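Local coordinates for disulfide bond protein A (Staphylococcus aureus, PDB 3BCI) that probably works as a thiol-disulfide oxidoreductase of the thioredoxin family, introducing disulfide bonds into proteins through a CxxC redox centre, at residues A75-L86 / L102-L112. Sequence-based numbering, arbitrary orientation.
Sequences APKSFLDFQKQL and LLDKHIKQLHL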
loop_
_atom_site.group_PDB
_atom_site.type_symbol
_atom_site.label_atom_id
_atom_site.label_comp_id
_atom_site.label_asym_id
_atom_site.label_seq_id
_atom_site.Cartn_x
_atom_site.Cartn_y
_atom_site.Cartn_z
ATOM N N ALA A 75 9.499 -8.996 -2.584
ATOM C CA ALA A 75 8.583 -9.838 -3.339
ATOM C C ALA A 75 7.577 -8.952 -4.059
ATOM O O ALA A 75 6.367 -9.052 -3.834
ATOM C CB ALA A 75 7.864 -10.818 -2.400
ATOM N N PRO A 76 8.069 -8.073 -4.948
ATOM C CA PRO A 76 7.207 -7.159 -5.703
ATOM C C PRO A 76 6.024 -7.795 -6.422
ATOM O O PRO A 76 4.937 -7.213 -6.465
ATOM C CB PRO A 76 8.183 -6.467 -6.662
ATOM C CG PRO A 76 9.308 -7.467 -6.802
ATOM C CD PRO A 76 9.470 -7.960 -5.393
ATOM N N LYS A 77 6.215 -8.985 -6.981
ATOM C CA LYS A 77 5.125 -9.639 -7.698
ATOM C C LYS A 77 4.013 -10.141 -6.771
ATOM O O LYS A 77 2.961 -10.584 -7.234
ATOM C CB LYS A 77 5.668 -10.791 -8.554
ATOM C CG LYS A 77 6.671 -10.335 -9.612
ATOM C CD LYS A 77 7.131 -11.478 -10.514
ATOM C CE LYS A 77 6.487 -11.397 -11.892
ATOM N NZ LYS A 77 6.923 -12.512 -12.781
ATOM N N SER A 78 4.245 -10.060 -5.463
ATOM C CA SER A 78 3.257 -10.492 -4.472
ATOM C C SER A 78 2.680 -9.302 -3.707
ATOM O O SER A 78 1.770 -9.465 -2.901
ATOM C CB SER A 78 3.898 -11.441 -3.448
ATOM O OG SER A 78 4.436 -12.594 -4.058
ATOM N N PHE A 79 3.214 -8.112 -3.955
ATOM C CA PHE A 79 2.776 -6.914 -3.244
ATOM C C PHE A 79 1.281 -6.602 -3.326
ATOM O O PHE A 79 0.643 -6.358 -2.298
ATOM C CB PHE A 79 3.581 -5.699 -3.716
ATOM C CG PHE A 79 3.219 -4.419 -3.007
ATOM C CD1 PHE A 79 3.423 -4.284 -1.637
ATOM C CD2 PHE A 79 2.646 -3.361 -3.706
ATOM C CE1 PHE A 79 3.057 -3.109 -0.969
ATOM C CE2 PHE A 79 2.278 -2.186 -3.054
ATOM C CZ PHE A 79 2.482 -2.057 -1.683
ATOM N N LEU A 80 0.716 -6.603 -4.531
ATOM C CA LEU A 80 -0.701 -6.298 -4.672
ATOM C C LEU A 80 -1.605 -7.311 -3.972
ATOM O O LEU A 80 -2.661 -6.946 -3.451
ATOM C CB LEU A 80 -1.073 -6.158 -6.154
ATOM C CG LEU A 80 -0.430 -4.918 -6.796
ATOM C CD1 LEU A 80 -0.862 -4.805 -8.254
ATOM C CD2 LEU A 80 -0.840 -3.664 -6.026
ATOM N N ASP A 81 -1.204 -8.580 -3.947
ATOM C CA ASP A 81 -2.012 -9.583 -3.263
ATOM C C ASP A 81 -1.934 -9.311 -1.770
ATOM O O ASP A 81 -2.927 -9.420 -1.051
ATOM C CB ASP A 81 -1.499 -11.003 -3.524
ATOM C CG ASP A 81 -1.739 -11.461 -4.943
ATOM O OD1 ASP A 81 -2.744 -11.045 -5.556
ATOM O OD2 ASP A 81 -0.921 -12.258 -5.439
ATOM N N PHE A 82 -0.735 -8.968 -1.309
ATOM C CA PHE A 82 -0.521 -8.678 0.103
ATOM C C PHE A 82 -1.414 -7.517 0.527
ATOM O O PHE A 82 -2.088 -7.571 1.554
ATOM C CB PHE A 82 0.940 -8.295 0.348
ATOM C CG PHE A 82 1.256 -8.042 1.795
ATOM C CD1 PHE A 82 1.348 -9.099 2.688
ATOM C CD2 PHE A 82 1.404 -6.743 2.271
ATOM C CE1 PHE A 82 1.579 -8.867 4.036
ATOM C CE2 PHE A 82 1.635 -6.498 3.618
ATOM C CZ PHE A 82 1.722 -7.564 4.503
ATOM N N GLN A 83 -1.407 -6.467 -0.283
ATOM C CA GLN A 83 -2.186 -5.276 -0.011
ATOM C C GLN A 83 -3.675 -5.609 0.045
ATOM O O GLN A 83 -4.372 -5.240 0.993
ATOM C CB GLN A 83 -1.887 -4.241 -1.097
ATOM C CG GLN A 83 -2.368 -2.853 -0.806
ATOM C CD GLN A 83 -1.646 -1.819 -1.644
ATOM O OE1 GLN A 83 -1.716 -1.838 -2.872
ATOM N NE2 GLN A 83 -0.939 -0.911 -0.978
ATOM N N LYS A 84 -4.159 -6.328 -0.959
ATOM C CA LYS A 84 -5.567 -6.705 -1.000
ATOM C C LYS A 84 -5.950 -7.534 0.220
ATOM O O LYS A 84 -6.947 -7.256 0.889
ATOM C CB LYS A 84 -5.864 -7.505 -2.272
ATOM C CG LYS A 84 -7.294 -8.040 -2.350
ATOM C CD LYS A 84 -7.577 -8.645 -3.715
ATOM C CE LYS A 84 -6.714 -9.868 -3.971
ATOM N NZ LYS A 84 -6.590 -10.158 -5.426
ATOM N N GLN A 85 -5.147 -8.555 0.503
ATOM C CA GLN A 85 -5.398 -9.440 1.632
ATOM C C GLN A 85 -5.309 -8.732 2.979
ATOM O O GLN A 85 -6.030 -9.085 3.915
ATOM C CB GLN A 85 -4.433 -10.630 1.590
ATOM C CG GLN A 85 -4.757 -11.639 0.486
ATOM C CD GLN A 85 -3.701 -12.726 0.339
ATOM O OE1 GLN A 85 -3.228 -13.290 1.328
ATOM N NE2 GLN A 85 -3.337 -13.035 -0.904
ATOM N N LEU A 86 -4.438 -7.733 3.089
ATOM C CA LEU A 86 -4.311 -7.013 4.351
ATOM C C LEU A 86 -5.528 -6.107 4.575
ATOM O O LEU A 86 -6.085 -6.070 5.671
ATOM C CB LEU A 86 -3.015 -6.193 4.386
ATOM C CG LEU A 86 -2.683 -5.521 5.729
ATOM C CD1 LEU A 86 -2.691 -6.560 6.844
ATOM C CD2 LEU A 86 -1.314 -4.856 5.652
ATOM N N LEU A 102 -0.182 -11.035 13.317
ATOM C CA LEU A 102 -1.060 -10.989 12.152
ATOM C C LEU A 102 -0.274 -10.706 10.878
ATOM O O LEU A 102 -0.524 -11.317 9.838
ATOM C CB LEU A 102 -2.151 -9.927 12.339
ATOM C CG LEU A 102 -3.129 -9.755 11.170
ATOM C CD1 LEU A 102 -4.477 -9.279 11.685
ATOM C CD2 LEU A 102 -2.554 -8.768 10.153
ATOM N N LEU A 103 0.675 -9.779 10.950
ATOM C CA LEU A 103 1.471 -9.460 9.769
ATOM C C LEU A 103 2.313 -10.661 9.323
ATOM O O LEU A 103 2.378 -10.968 8.133
ATOM C CB LEU A 103 2.350 -8.236 10.045
ATOM C CG LEU A 103 1.520 -6.949 10.178
ATOM C CD1 LEU A 103 2.369 -5.834 10.755
ATOM C CD2 LEU A 103 0.963 -6.557 8.814
ATOM N N ASP A 104 2.946 -11.355 10.265
ATOM C CA ASP A 104 3.742 -12.521 9.892
ATOM C C ASP A 104 2.816 -13.543 9.234
ATOM O O ASP A 104 3.171 -14.172 8.235
ATOM C CB ASP A 104 4.425 -13.142 11.120
ATOM C CG ASP A 104 5.566 -12.286 11.649
ATOM O OD1 ASP A 104 5.897 -11.265 11.013
ATOM O OD2 ASP A 104 6.138 -12.638 12.701
ATOM N N LYS A 105 1.621 -13.692 9.791
ATOM C CA LYS A 105 0.642 -14.624 9.247
ATOM C C LYS A 105 0.314 -14.251 7.803
ATOM O O LYS A 105 0.217 -15.111 6.929
ATOM C CB LYS A 105 -0.632 -14.597 10.096
ATOM C CG LYS A 105 -1.763 -15.471 9.571
ATOM C CD LYS A 105 -2.915 -15.547 10.569
ATOM C CE LYS A 105 -3.620 -14.209 10.745
ATOM N NZ LYS A 105 -4.409 -13.840 9.543
ATOM N N HIS A 106 0.144 -12.962 7.547
ATOM C CA HIS A 106 -0.169 -12.520 6.195
ATOM C C HIS A 106 1.005 -12.708 5.239
ATOM O O HIS A 106 0.820 -13.062 4.073
ATOM C CB HIS A 106 -0.633 -11.065 6.224
ATOM C CG HIS A 106 -2.078 -10.915 6.582
ATOM N ND1 HIS A 106 -2.994 -10.325 5.740
ATOM C CD2 HIS A 106 -2.775 -11.333 7.666
ATOM C CE1 HIS A 106 -4.196 -10.386 6.288
ATOM N NE2 HIS A 106 -4.090 -10.992 7.455
ATOM N N ILE A 107 2.219 -12.493 5.731
ATOM C CA ILE A 107 3.394 -12.676 4.891
ATOM C C ILE A 107 3.502 -14.151 4.493
ATOM O O ILE A 107 3.789 -14.477 3.341
ATOM C CB ILE A 107 4.680 -12.231 5.630
ATOM C CG1 ILE A 107 4.629 -10.716 5.873
ATOM C CG2 ILE A 107 5.919 -12.599 4.807
ATOM C CD1 ILE A 107 5.705 -10.191 6.810
ATOM N N LYS A 108 3.253 -15.046 5.442
ATOM C CA LYS A 108 3.329 -16.474 5.154
ATOM C C LYS A 108 2.216 -16.914 4.201
ATOM O O LYS A 108 2.370 -17.893 3.470
ATOM C CB LYS A 108 3.269 -17.283 6.458
ATOM C CG LYS A 108 4.476 -17.054 7.364
ATOM C CD LYS A 108 4.404 -17.887 8.632
ATOM C CE LYS A 108 5.637 -17.672 9.495
ATOM N NZ LYS A 108 5.555 -18.447 10.764
ATOM N N GLN A 109 1.100 -16.190 4.205
ATOM C CA GLN A 109 -0.017 -16.514 3.316
ATOM C C GLN A 109 0.345 -16.273 1.856
ATOM O O GLN A 109 -0.372 -16.709 0.955
ATOM C CB GLN A 109 -1.255 -15.679 3.660
ATOM C CG GLN A 109 -1.994 -16.124 4.906
ATOM C CD GLN A 109 -3.123 -15.180 5.283
ATOM O OE1 GLN A 109 -3.796 -15.377 6.293
ATOM N NE2 GLN A 109 -3.334 -14.148 4.472
ATOM N N LEU A 110 1.443 -15.562 1.617
ATOM C CA LEU A 110 1.875 -15.292 0.246
ATOM C C LEU A 110 2.533 -16.534 -0.362
ATOM O O LEU A 110 2.648 -16.661 -1.583
ATOM C CB LEU A 110 2.857 -14.120 0.221
ATOM C CG LEU A 110 2.321 -12.772 0.715
ATOM C CD1 LEU A 110 3.424 -11.726 0.650
ATOM C CD2 LEU A 110 1.134 -12.348 -0.135
ATOM N N HIS A 111 2.974 -17.442 0.502
ATOM C CA HIS A 111 3.608 -18.684 0.070
ATOM C C HIS A 111 4.833 -18.489 -0.801
ATOM O O HIS A 111 4.962 -19.102 -1.863
ATOM C CB HIS A 111 2.588 -19.560 -0.658
ATOM C CG HIS A 111 1.412 -19.926 0.190
ATOM N ND1 HIS A 111 1.549 -20.421 1.469
ATOM C CD2 HIS A 111 0.081 -19.848 -0.044
ATOM C CE1 HIS A 111 0.353 -20.629 1.988
ATOM N NE2 HIS A 111 -0.556 -20.289 1.091
ATOM N N LEU A 112 5.732 -17.626 -0.344
ATOM C CA LEU A 112 6.971 -17.358 -1.057
ATOM C C LEU A 112 7.913 -18.464 -0.605
ATOM O O LEU A 112 7.554 -19.269 0.258
ATOM C CB LEU A 112 7.543 -16.009 -0.622
ATOM C CG LEU A 112 6.599 -14.804 -0.657
ATOM C CD1 LEU A 112 7.266 -13.627 0.041
ATOM C CD2 LEU A 112 6.249 -14.453 -2.094
HETATM O O HOH W 1 2.828 -14.568 -3.500
HETATM O O HOH W 2 -1.935 -9.446 3.487
HETATM O O HOH W 3 -1.103 -12.001 2.393
HETATM O O HOH W 4 -1.668 -15.620 -1.518
#
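L102 and L103 each send a CD2 methyl to CD1 of L86, the nearer being L102 CD2 at 4.0 Å; the segments 79-86 and 102-108 run roughly antiparallel (136°), their axes 10.4 Å apart at closest approach, and leucine methyls fill the space between them. One turn on, H106 serves two ends at once. Its CB lies 3.8 Å from F82 CE1, while the imidazole takes L86 CD1 over one face as a CH-pi contact, 4.3 Å from CD1 to the ring centroid. With CG beside its own backbone N (chi1 -82°), the ring's ND1 shares with the carbonyl O of F82 one water, which donates to that carbonyl, giving the buried ND1 a partner inside the interface; Q85 O sits near the ring plane, 3.3 Å from H106 CE1. I107 CG1 reaches F82 CE1 too, at 4.0 Å. Q109 offers NE2 to Q85 OE1 in a weak, bent hydrogen bond (3.3 Å, 134°), and that nitrogen also lies over the imidazole. Waters link Q85 OE1 to the H106 carbonyl and Q85 NE2 to the Q109 carbonyl. L110 then straddles F82, CD1 near the ring and CD2 against the backbone, while its carbonyl shares a water with S78 OG. L112 sets both methyls against the small A75 CB, its CD2 also 3.3 Å from S78 OG. Helix 61-74 touches L103 and L110, helix 114-125 L103 and L112; this pair belongs to the DsbA-type helical insertion between strands 48-53 and 152-155.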